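PDB 5HGC: serpin from Taeniopygia guttata, which probably inhibits serine endopeptidases and binds cortisol. Local coordinates for residues A16-Q21 with R289-V294; I42-A47 with E79-L84. All coordinates share one frame; numbering follows the deposited sequence.

Contact 1 of 2, residues A16-Q21 with R289-V294; sequences ADFAFQ and RKMGIV
M291 reaches across to F18 of helix 12-29 in a Met-aromatic contact, and it does so from a Schellman motif that ends helix 285-290. The example illustrates how a short helix end of the serpin fold can be joined to a distant part of the chain largely by one long, unbranched side chain. At the end of the helix, G292 N bonds back to R289 O at 2.8 Å, and G292 then takes a positive phi of 100°. A side chain there would press on the preceding carbonyl oxygen, which accounts for the glycine.

The tightly packed part lies at the buried F18 ring. F18 carries CG anti to the backbone N (chi1 167°), which swings the ring away from its own helix into the path of the methionine. The two side chains cross at about a right angle. M291 is bent about its last torsion (chi3 69°), bringing the methyl CE obliquely against the CD1-CE1 side of the ring, 3.4 Å from F18 CD1. L65 and, from helix 39-52, I42 and S43 also touch this ring.

The looser side belongs to Q21, which is partly exposed to solvent. Its extended chain passes the methionine at a slant, with Q21 CB 3.7 Å from M291 CE. The amide comes equally near, Q21 OE1 standing 3.6 Å from M291 CE, but this is van der Waals contact and supplies no directional bond. F22 and E25 touch M291 as well, so the methionine lies along one stripe of helix 12-29. The exposed K290 borders the same stripe, against E25 and E29. Of the methionine atoms the methyl leads, while the sulfur stays farther back: M291 SD is 4.1 Å from F18 CE1.

Contact 2 of 2, residues I42-A47 with E79-L84; sequences ISTAFA and EGFHNL. Unlike the reference sequence in segment 42-47: T44 (reference Ala).
F81 of helix 74-89 meets S43, T44 and A47 of helix 39-52 with its ring, an instance of helix-helix packing in which one large aromatic meets several small residues. The two local axes approach to 10.6 Å and cross at -132°, a steep incline well away from antiparallel, in this buried part of the serpin helical region.

The apolar contacts come first. F81 has CG anti to its carbonyl carbon (chi1 -79°), and the ring spans the gap to the other helix. One side of it meets the methyl of A47, with A47 CB 3.5 Å from F81 CD2 and just as near CE2. One turn earlier, S43 CB lies 3.9 Å from F81 CE1. All these approaches are oblique to the ring.

The polar element is T44, whose side chain and that of F81 run past each other in opposite directions. T44 OG1 lies 3.6 Å from F81 CD1, yet its hydrogen bond goes to V40 O, one turn back in its own helix. The hydroxyl is thereby satisfied within the helix and can be buried beside an aromatic.

Y123 of helix 113-123 touches T44, A47 and F81 alike, while L11 and N15 also touch the F81 side chain. Replacing F81 by an alanine would probably open a gap beside the A47 methyl and S43 CB, which the ring now covers. With dispersion and burial doing the work, and no polar bond between the segments, the joint depends on complementary shape more than on directional chemistry.

How the contacts relate
S43 joins the two contacts: it takes part in contact 2 through CB, while its hydroxyl comes close to the ring of contact 1, S43 OG lying 3.0 Å from F18 CD2, a doubtfully short approach. Beside it, I42 CG2 packs 3.5 Å from F18 CZ. The contact centres are about 15 Å apart, and in sequence contact 2 falls between the two segments of contact 1. Neither set of touching side chains lines the cortisol pocket, since the side chains of F18 and S43 stand about 11 and 12 Å from the steroid; A16, in segment 16-21, does touch it. The F81 side chain lies about 10 Å from the bound diamino sugar.

Contact 1 of 2, residues A16-Q21 with R289-V294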
loop_
_atom_site.group_PDB
_atom_site.type_symbol
_atom_site.label_atom_id
_atom_site.label_comp_id
_atom_site.label_asym_id
_atom_site.label_seq_id
_atom_site.Cartn_x
_atom_site.Cartn_y
_atom_site.Cartn_z
ATOM N N ALA A 16 6.055 -8.405 -4.385
ATOM C CA ALA A 16 4.992 -8.278 -5.409
ATOM C C ALA A 16 4.004 -9.399 -5.338
ATOM O O ALA A 16 2.803 -9.155 -5.355
ATOM C CB ALA A 16 5.578 -8.145 -6.809
ATOM N N ASP A 17 4.487 -10.632 -5.183
ATOM C CA ASP A 17 3.577 -11.795 -4.948
ATOM C C ASP A 17 2.666 -11.548 -3.782
ATOM O O ASP A 17 1.456 -11.716 -3.895
ATOM C CB ASP A 17 4.348 -13.093 -4.722
ATOM C CG ASP A 17 5.105 -13.577 -5.972
ATOM O OD1 ASP A 17 4.719 -13.261 -7.133
ATOM O OD2 ASP A 17 6.092 -14.321 -5.793
ATOM N N PHE A 18 3.231 -11.125 -2.661
ATOM C CA PHE A 18 2.426 -10.914 -1.462
ATOM C C PHE A 18 1.381 -9.836 -1.775
ATOM O O PHE A 18 0.192 -10.006 -1.448
ATOM C CB PHE A 18 3.292 -10.542 -0.187
ATOM C CG PHE A 18 2.459 -10.013 0.962
ATOM C CD1 PHE A 18 1.679 -10.886 1.741
ATOM C CD2 PHE A 18 2.350 -8.652 1.184
ATOM C CE1 PHE A 18 0.827 -10.403 2.739
ATOM C CE2 PHE A 18 1.508 -8.149 2.190
ATOM C CZ PHE A 18 0.741 -9.027 2.977
ATOM N N ALA A 19 1.833 -8.744 -2.411
ATOM C CA ALA A 19 0.995 -7.596 -2.693
ATOM C C ALA A 19 -0.233 -8.044 -3.445
ATOM O O ALA A 19 -1.362 -7.653 -3.077
ATOM C CB ALA A 19 1.746 -6.541 -3.522
ATOM N N PHE A 20 -0.031 -8.853 -4.489
ATOM C CA PHE A 20 -1.187 -9.308 -5.249
ATOM C C PHE A 20 -2.031 -10.477 -4.677
ATOM O O PHE A 20 -3.268 -10.466 -4.859
ATOM C CB PHE A 20 -0.867 -9.389 -6.753
ATOM C CG PHE A 20 -0.439 -8.057 -7.309
ATOM C CD1 PHE A 20 -1.370 -7.027 -7.468
ATOM C CD2 PHE A 20 0.904 -7.797 -7.565
ATOM C CE1 PHE A 20 -0.964 -5.768 -7.910
ATOM C CE2 PHE A 20 1.312 -6.538 -8.003
ATOM C CZ PHE A 20 0.385 -5.521 -8.181
ATOM N N GLN A 21 -1.435 -11.433 -3.939
ATOM C CA GLN A 21 -2.328 -12.390 -3.224
ATOM C C GLN A 21 -3.223 -11.670 -2.255
ATOM O O GLN A 21 -4.407 -12.003 -2.120
ATOM C CB GLN A 21 -1.608 -13.463 -2.439
ATOM C CG GLN A 21 -0.666 -14.289 -3.259
ATOM C CD GLN A 21 0.321 -15.014 -2.387
ATOM O OE1 GLN A 21 -0.041 -15.471 -1.272
ATOM N NE2 GLN A 21 1.585 -15.128 -2.880
ATOM N N ARG A 289 -4.567 -14.664 8.001
ATOM C CA ARG A 289 -4.857 -16.068 8.383
ATOM C C ARG A 289 -5.062 -16.906 7.116
ATOM O O ARG A 289 -4.364 -17.925 6.916
ATOM C CB ARG A 289 -6.050 -16.182 9.316
ATOM C CG ARG A 289 -5.724 -16.122 10.795
ATOM C CD ARG A 289 -6.971 -16.372 11.652
ATOM N NE ARG A 289 -7.939 -15.251 11.626
ATOM C CZ ARG A 289 -8.057 -14.289 12.557
ATOM N NH1 ARG A 289 -8.981 -13.322 12.408
ATOM N NH2 ARG A 289 -7.261 -14.279 13.638
ATOM N N LYS A 290 -5.950 -16.422 6.231
ATOM C CA LYS A 290 -6.192 -17.052 4.938
ATOM C C LYS A 290 -4.913 -17.148 4.136
ATOM O O LYS A 290 -4.792 -18.047 3.328
ATOM C CB LYS A 290 -7.269 -16.336 4.132
ATOM C CG LYS A 290 -8.660 -16.627 4.613
ATOM C CD LYS A 290 -9.640 -15.515 4.260
ATOM C CE LYS A 290 -10.950 -15.701 5.034
ATOM N NZ LYS A 290 -11.665 -14.444 5.427
ATOM N N MET A 291 -3.943 -16.257 4.333
ATOM C CA MET A 291 -2.695 -16.390 3.557
ATOM C C MET A 291 -1.659 -17.278 4.202
ATOM O O MET A 291 -0.533 -17.419 3.686
ATOM C CB MET A 291 -2.121 -15.053 3.209
ATOM C CG MET A 291 -3.009 -14.358 2.208
ATOM S SD MET A 291 -2.456 -12.675 2.026
ATOM C CE MET A 291 -0.871 -13.007 1.190
ATOM N N GLY A 292 -2.055 -17.885 5.319
ATOM C CA GLY A 292 -1.224 -18.855 6.015
ATOM C C GLY A 292 -0.477 -18.319 7.228
ATOM O O GLY A 292 0.463 -18.977 7.705
ATOM N N ILE A 293 -0.871 -17.141 7.723
ATOM C CA ILE A 293 -0.232 -16.569 8.916
ATOM C C ILE A 293 -1.238 -16.754 10.040
ATOM O O ILE A 293 -2.230 -16.008 10.130
ATOM C CB ILE A 293 0.155 -15.079 8.773
ATOM C CG1 ILE A 293 0.997 -14.822 7.528
ATOM C CG2 ILE A 293 0.964 -14.643 9.983
ATOM C CD1 ILE A 293 1.084 -13.347 7.164
ATOM N N VAL A 294 -0.969 -17.744 10.903
ATOM C CA VAL A 294 -1.991 -18.289 11.802
ATOM C C VAL A 294 -1.630 -18.147 13.269
ATOM O O VAL A 294 -2.371 -17.497 14.013
ATOM C CB VAL A 294 -2.314 -19.789 11.468
ATOM C CG1 VAL A 294 -3.215 -20.443 12.538
ATOM C CG2 VAL A 294 -2.934 -19.908 10.067
#

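Contact 2 of 2, residues I42-A47 with E79-L84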
loop_
_atom_site.group_PDB
_atom_site.type_symbol
_atom_site.label_atom_id
_atom_site.label_comp_id
_atom_site.label_asym_id
_atom_site.label_seq_id
_atom_site.Cartn_x
_atom_site.Cartn_y
_atom_site.Cartn_z
ATOM N N ILE A 42 2.315 -3.184 4.797
ATOM C CA ILE A 42 1.913 -4.429 5.465
ATOM C C ILE A 42 3.097 -5.347 5.512
ATOM O O ILE A 42 3.421 -5.880 6.569
ATOM C CB ILE A 42 0.690 -5.125 4.845
ATOM C CG1 ILE A 42 -0.515 -4.198 5.000
ATOM C CG2 ILE A 42 0.456 -6.520 5.447
ATOM C CD1 ILE A 42 -1.675 -4.625 4.117
ATOM N N SER A 43 3.781 -5.502 4.394
ATOM C CA SER A 43 4.856 -6.479 4.381
ATOM C C SER A 43 5.867 -6.100 5.431
ATOM O O SER A 43 6.386 -6.961 6.110
ATOM C CB SER A 43 5.570 -6.529 3.052
ATOM O OG SER A 43 4.816 -7.251 2.153
ATOM N N THR A 44 6.138 -4.807 5.541
ATOM C CA THR A 44 7.163 -4.308 6.431
ATOM C C THR A 44 6.749 -4.492 7.904
ATOM O O THR A 44 7.595 -4.921 8.671
ATOM C CB THR A 44 7.476 -2.854 6.085
ATOM O OG1 THR A 44 7.934 -2.796 4.730
ATOM C CG2 THR A 44 8.534 -2.317 6.948
ATOM N N ALA A 45 5.475 -4.223 8.270
ATOM C CA ALA A 45 5.008 -4.341 9.653
ATOM C C ALA A 45 5.181 -5.796 10.103
ATOM O O ALA A 45 5.745 -6.039 11.179
ATOM C CB ALA A 45 3.571 -3.893 9.812
ATOM N N PHE A 46 4.806 -6.758 9.247
ATOM C CA PHE A 46 4.947 -8.181 9.580
ATOM C C PHE A 46 6.330 -8.755 9.622
ATOM O O PHE A 46 6.603 -9.607 10.466
ATOM C CB PHE A 46 3.983 -9.057 8.775
ATOM C CG PHE A 46 2.649 -9.112 9.416
ATOM C CD1 PHE A 46 1.730 -8.094 9.203
ATOM C CD2 PHE A 46 2.378 -10.083 10.358
ATOM C CE1 PHE A 46 0.536 -8.078 9.915
ATOM C CE2 PHE A 46 1.186 -10.091 11.064
ATOM C CZ PHE A 46 0.256 -9.092 10.843
ATOM N N ALA A 47 7.214 -8.278 8.754
ATOM C CA ALA A 47 8.585 -8.751 8.757
ATOM C C ALA A 47 9.191 -8.322 10.084
ATOM O O ALA A 47 9.890 -9.085 10.740
ATOM C CB ALA A 47 9.359 -8.149 7.603
ATOM N N GLU A 79 17.539 -7.224 6.104
ATOM C CA GLU A 79 18.448 -6.267 5.449
ATOM C C GLU A 79 17.712 -5.563 4.333
ATOM O O GLU A 79 17.809 -4.321 4.199
ATOM C CB GLU A 79 19.630 -6.981 4.844
ATOM C CG GLU A 79 20.906 -6.770 5.610
ATOM C CD GLU A 79 21.829 -7.975 5.522
ATOM O OE1 GLU A 79 21.863 -8.661 4.459
ATOM O OE2 GLU A 79 22.521 -8.231 6.535
ATOM N N GLY A 80 16.970 -6.386 3.564
ATOM C CA GLY A 80 16.132 -5.983 2.461
ATOM C C GLY A 80 15.146 -4.925 2.889
ATOM O O GLY A 80 15.091 -3.823 2.267
ATOM N N PHE A 81 14.376 -5.235 3.953
ATOM C CA PHE A 81 13.344 -4.325 4.383
ATOM C C PHE A 81 13.960 -3.102 5.027
ATOM O O PHE A 81 13.419 -2.017 4.879
ATOM C CB PHE A 81 12.377 -4.978 5.347
ATOM C CG PHE A 81 11.370 -5.836 4.691
ATOM C CD1 PHE A 81 10.348 -5.260 3.880
ATOM C CD2 PHE A 81 11.401 -7.247 4.874
ATOM C CE1 PHE A 81 9.410 -6.093 3.241
ATOM C CE2 PHE A 81 10.447 -8.068 4.247
ATOM C CZ PHE A 81 9.450 -7.491 3.443
ATOM N N HIS A 82 15.090 -3.242 5.727
ATOM C CA HIS A 82 15.703 -2.005 6.216
ATOM C C HIS A 82 16.104 -1.065 5.033
ATOM O O HIS A 82 16.009 0.196 5.058
ATOM C CB HIS A 82 16.924 -2.280 7.099
ATOM C CG HIS A 82 17.671 -1.033 7.423
ATOM N ND1 HIS A 82 17.163 -0.069 8.273
ATOM C CD2 HIS A 82 18.814 -0.519 6.920
ATOM C CE1 HIS A 82 17.978 0.971 8.304
ATOM N NE2 HIS A 82 18.999 0.715 7.511
ATOM N N ASN A 83 16.612 -1.682 3.987
ATOM C CA ASN A 83 17.083 -0.899 2.863
ATOM C C ASN A 83 15.876 -0.257 2.174
ATOM O O ASN A 83 15.904 0.938 1.834
ATOM C CB ASN A 83 17.914 -1.792 1.948
ATOM C CG ASN A 83 18.464 -1.082 0.720
ATOM O OD1 ASN A 83 18.603 -1.741 -0.272
ATOM N ND2 ASN A 83 18.796 0.220 0.781
ATOM N N LEU A 84 14.810 -1.034 2.038
ATOM C CA LEU A 84 13.576 -0.527 1.493
ATOM C C LEU A 84 12.997 0.643 2.283
ATOM O O LEU A 84 12.728 1.690 1.684
ATOM C CB LEU A 84 12.589 -1.682 1.372
ATOM C CG LEU A 84 11.215 -1.505 0.758
ATOM C CD1 LEU A 84 11.317 -0.894 -0.657
ATOM C CD2 LEU A 84 10.670 -2.918 0.736
#